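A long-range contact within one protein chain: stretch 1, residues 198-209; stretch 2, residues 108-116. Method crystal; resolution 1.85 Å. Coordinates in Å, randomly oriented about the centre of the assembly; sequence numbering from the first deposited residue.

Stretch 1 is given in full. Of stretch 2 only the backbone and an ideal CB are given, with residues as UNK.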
# COMPACT_ATOMS: atom_id res chain seq x y z
N PRO A 198 -14.46 8.40 11.01
CA PRO A 198 -13.66 7.28 10.49
C PRO A 198 -13.63 7.16 8.95
O PRO A 198 -12.81 6.39 8.44
CB PRO A 198 -14.36 6.05 11.09
CG PRO A 198 -15.01 6.56 12.34
CD PRO A 198 -15.44 7.97 12.02
N ASN A 199 -14.46 7.93 8.24
CA ASN A 199 -14.67 7.71 6.80
C ASN A 199 -13.86 8.56 5.83
O ASN A 199 -13.63 8.14 4.69
CB ASN A 199 -16.17 7.81 6.46
CG ASN A 199 -17.00 6.75 7.15
OD1 ASN A 199 -16.50 5.68 7.48
ND2 ASN A 199 -18.28 7.05 7.38
N GLU A 200 -13.45 9.76 6.23
CA GLU A 200 -12.57 10.54 5.36
C GLU A 200 -11.18 9.92 5.40
O GLU A 200 -10.66 9.58 6.47
CB GLU A 200 -12.52 12.03 5.75
CG GLU A 200 -11.38 12.84 5.13
CD GLU A 200 -11.52 13.04 3.64
OE1 GLU A 200 -12.27 13.95 3.22
OE2 GLU A 200 -10.87 12.29 2.87
N VAL A 201 -10.60 9.72 4.23
CA VAL A 201 -9.33 9.03 4.13
C VAL A 201 -8.17 10.01 4.28
O VAL A 201 -8.15 11.08 3.65
CB VAL A 201 -9.25 8.19 2.83
CG1 VAL A 201 -10.50 8.39 2.00
CG2 VAL A 201 -8.00 8.52 2.02
N SER A 202 -7.21 9.66 5.13
CA SER A 202 -5.99 10.44 5.28
C SER A 202 -4.79 9.63 4.82
O SER A 202 -3.67 10.15 4.76
CB SER A 202 -5.80 10.89 6.72
OG SER A 202 -6.87 11.71 7.14
N LEU A 203 -5.04 8.36 4.48
CA LEU A 203 -4.00 7.46 4.00
C LEU A 203 -3.98 7.31 2.48
O LEU A 203 -5.00 7.50 1.82
CB LEU A 203 -4.20 6.07 4.61
CG LEU A 203 -3.38 5.58 5.81
CD1 LEU A 203 -2.76 6.71 6.62
CD2 LEU A 203 -4.25 4.69 6.68
N GLN A 204 -2.83 6.94 1.94
CA GLN A 204 -2.71 6.65 0.51
C GLN A 204 -1.84 5.42 0.30
O GLN A 204 -0.74 5.32 0.86
CB GLN A 204 -2.10 7.85 -0.23
CG GLN A 204 -1.99 7.68 -1.75
CD GLN A 204 -1.40 8.90 -2.42
OE1 GLN A 204 -0.20 8.98 -2.66
NE2 GLN A 204 -2.26 9.87 -2.74
N LEU A 205 -2.34 4.48 -0.49
CA LEU A 205 -1.59 3.27 -0.84
C LEU A 205 -0.68 3.57 -2.03
O LEU A 205 -1.13 4.15 -3.03
CB LEU A 205 -2.56 2.15 -1.21
CG LEU A 205 -1.97 0.78 -1.55
CD1 LEU A 205 -1.26 0.20 -0.35
CD2 LEU A 205 -3.06 -0.17 -2.04
N ILE A 206 0.59 3.18 -1.93
CA ILE A 206 1.59 3.49 -2.96
C ILE A 206 2.37 2.25 -3.38
O ILE A 206 2.26 1.19 -2.75
CB ILE A 206 2.61 4.53 -2.43
CG1 ILE A 206 3.47 3.91 -1.32
CG2 ILE A 206 1.89 5.78 -1.91
CD1 ILE A 206 4.67 4.77 -0.86
N ASP A 207 3.17 2.40 -4.44
CA ASP A 207 4.12 1.38 -4.87
C ASP A 207 3.46 0.13 -5.45
O ASP A 207 3.48 -0.94 -4.84
CB ASP A 207 5.10 1.02 -3.75
CG ASP A 207 6.29 1.97 -3.67
OD1 ASP A 207 6.86 2.13 -2.56
OD2 ASP A 207 6.67 2.54 -4.72
N PHE A 208 2.89 0.29 -6.63
CA PHE A 208 2.19 -0.79 -7.32
C PHE A 208 3.11 -1.54 -8.27
O PHE A 208 2.66 -2.10 -9.28
CB PHE A 208 0.99 -0.22 -8.08
CG PHE A 208 -0.01 0.45 -7.17
CD1 PHE A 208 -0.92 -0.30 -6.45
CD2 PHE A 208 -0.02 1.84 -7.03
CE1 PHE A 208 -1.83 0.31 -5.60
CE2 PHE A 208 -0.93 2.46 -6.19
CZ PHE A 208 -1.84 1.69 -5.47
N GLY A 209 4.40 -1.58 -7.93
CA GLY A 209 5.42 -2.14 -8.80
C GLY A 209 5.30 -3.63 -9.11
O GLY A 209 5.78 -4.09 -10.14
N UNK A 108 -15.36 9.45 -5.59
CA UNK A 108 -14.64 10.68 -5.28
C UNK A 108 -13.85 10.47 -4.00
O UNK A 108 -12.71 10.91 -3.86
CB UNK A 108 -15.60 11.87 -5.14
N UNK A 109 -14.47 9.76 -3.06
CA UNK A 109 -13.87 9.46 -1.76
C UNK A 109 -12.52 8.75 -1.85
O UNK A 109 -11.63 9.00 -1.03
CB UNK A 109 -14.83 8.60 -0.94
N UNK A 110 -12.36 7.88 -2.85
CA UNK A 110 -11.21 6.98 -2.92
C UNK A 110 -10.07 7.45 -3.83
O UNK A 110 -8.98 6.89 -3.80
CB UNK A 110 -11.69 5.61 -3.40
N UNK A 111 -10.31 8.48 -4.63
CA UNK A 111 -9.27 8.97 -5.54
C UNK A 111 -7.94 9.36 -4.83
O UNK A 111 -6.86 8.94 -5.27
CB UNK A 111 -9.81 10.18 -6.30
N UNK A 112 -8.01 10.12 -3.72
CA UNK A 112 -6.75 10.43 -3.01
C UNK A 112 -6.10 9.23 -2.32
O UNK A 112 -4.98 9.35 -1.82
CB UNK A 112 -7.01 11.51 -1.96
N UNK A 113 -6.78 8.08 -2.30
CA UNK A 113 -6.30 6.92 -1.54
C UNK A 113 -5.29 6.07 -2.29
O UNK A 113 -4.74 5.13 -1.73
CB UNK A 113 -7.49 6.04 -1.14
N UNK A 114 -5.06 6.39 -3.57
CA UNK A 114 -4.12 5.61 -4.37
C UNK A 114 -3.12 6.55 -5.03
O UNK A 114 -3.52 7.59 -5.56
CB UNK A 114 -4.85 4.78 -5.42
N UNK A 115 -1.85 6.19 -4.98
CA UNK A 115 -0.80 6.98 -5.61
C UNK A 115 -1.16 7.25 -7.07
O UNK A 115 -1.70 6.38 -7.74
CB UNK A 115 0.55 6.27 -5.51
N UNK A 116 -0.86 8.46 -7.53
CA UNK A 116 -1.11 8.85 -8.92
C UNK A 116 0.23 9.23 -9.53
O UNK A 116 0.98 10.01 -8.95
CB UNK A 116 -2.11 10.00 -9.02

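Position 108 has helical backbone angles (-59/-39), and nothing of stretch 1 lies within 5.5 Å of its ideal CB. The contact sets no preference, so almost any side chain would suit; the deposited residue is Glu108, which does not touch stretch 1.

At position 109 the CA-to-CB bond runs sideways, and the ideal CB is 5.2 Å from Val201 CG1. Beyond the valine, the carbonyl of Asn199 offers an acceptor that a long side chain with a donor could reach: glutamine, lysine or arginine would all be plausible. The residue is Gln109. Its chain is extended (chi1 and chi2 both t), which carries the amide back to stretch 1, and Gln109 NE2 donates to Asn199 O at 2.7 Å, with an N-H...O angle of 139°.

Position 110 points its CB away, with no atom of stretch 1 within 5.5 Å. Only a long, flexible side chain could turn back, and the methyls of Val201 would favour an apolar one. Met110 does this with chi1 and chi2 both m, bringing Met110 CE to 3.9 Å from Val201 CG1.

Position 111 is out of reach and undetermined by this contact; Ile111 occupies it.

Position 112 has a sideways CB, 5.1 Å from both Val201 CG2 and Gln204 NE2. Its phi of -69° is compatible with proline, though small or polar residues would also fit, because the main interaction is made by the backbone: Gln204 NE2 donates to the carbonyl O of 112 at 2.9 Å and 168°. The residue is Pro112. Water 1 donates to both Pro112 O and Leu203 O, 2.9 Å from each, tying the two carbonyls together.

At position 113 the bond points away overall, yet the ideal CB is 4.0 Å from Val201 CG2 and 4.1 Å from Leu203 O. Such close packing suits a small side chain, alanine, serine or perhaps cysteine. Ser113 is found, with chi1 m and Ser113 OG 3.2 Å from Val201 CG2. Its carbonyl begins the backbone pairing: Leu205 N donates to Ser113 O at 2.8 Å and 167°, while Gln204 CA makes a CA-H...O contact with Ser113 O at 3.4 Å.

Position 114 has extended angles (-128/135) and forms a single beta bridge with Leu205. Its CB points away, but lies 4.3 Å from Phe208 CZ, so an aromatic or branched apolar residue would suit. In Tyr114, CD1 lies 4.2 Å from Phe208 CZ, which sits at the edge of the tyrosine ring, and 4.4 Å from Leu205 CB. The hydroxyl bonds elsewhere in the structure.

Position 115 is crowded: its ideal CB is 3.7 Å from Leu205 O, 3.9 Å from Ile206 CG2 and 4.0 Å from Gln204 OE1. A small residue is expected, and Ala115 provides one, its CB also 4.1 Å from Phe208 CE2. Ala115 N donates to Leu205 O at 2.9 Å, completing the bridge.

Position 116 points away and could hold many residues. The side chain of His116 does not reach stretch 1; water 2 accepts from His116 N at 2.9 Å and lies 3.3 Å from Gln204 OE1, one of several acceptors competing for its protons.

Stretch 2 108-116: EQMIPSYAH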
# COMPACT_ATOMS: atom_id res chain seq x y z
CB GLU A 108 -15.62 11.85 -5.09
CG GLU A 108 -16.12 12.49 -6.38
CD GLU A 108 -16.93 11.54 -7.24
OE1 GLU A 108 -17.71 10.74 -6.68
OE2 GLU A 108 -16.80 11.58 -8.49
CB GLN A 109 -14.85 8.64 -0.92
CG GLN A 109 -14.40 8.40 0.52
CD GLN A 109 -15.27 7.39 1.24
OE1 GLN A 109 -16.01 6.64 0.61
NE2 GLN A 109 -15.18 7.37 2.56
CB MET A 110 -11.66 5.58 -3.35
CG MET A 110 -12.40 4.81 -2.28
SD MET A 110 -11.43 4.60 -0.78
CE MET A 110 -12.51 5.46 0.35
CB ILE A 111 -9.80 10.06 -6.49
CG1 ILE A 111 -10.82 9.45 -7.46
CG2 ILE A 111 -8.66 10.71 -7.26
CD1 ILE A 111 -11.80 10.45 -8.04
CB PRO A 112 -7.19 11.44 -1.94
CG PRO A 112 -8.46 12.03 -2.47
CD PRO A 112 -9.14 10.89 -3.17
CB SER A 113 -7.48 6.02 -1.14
OG SER A 113 -8.53 6.77 -0.57
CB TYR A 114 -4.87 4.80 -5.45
CG TYR A 114 -5.98 3.97 -4.85
CD1 TYR A 114 -5.71 2.77 -4.20
CD2 TYR A 114 -7.30 4.41 -4.90
CE1 TYR A 114 -6.72 2.02 -3.63
CE2 TYR A 114 -8.32 3.67 -4.33
CZ TYR A 114 -8.02 2.48 -3.70
OH TYR A 114 -9.04 1.74 -3.13
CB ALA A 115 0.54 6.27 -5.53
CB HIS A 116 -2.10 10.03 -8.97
CG HIS A 116 -2.35 10.56 -10.35
ND1 HIS A 116 -1.61 11.60 -10.89
CD2 HIS A 116 -3.27 10.23 -11.29
CE1 HIS A 116 -2.06 11.87 -12.10
NE2 HIS A 116 -3.06 11.05 -12.37
O HOH W 1 -5.08 10.22 0.90
O HOH W 2 0.36 10.25 -5.63
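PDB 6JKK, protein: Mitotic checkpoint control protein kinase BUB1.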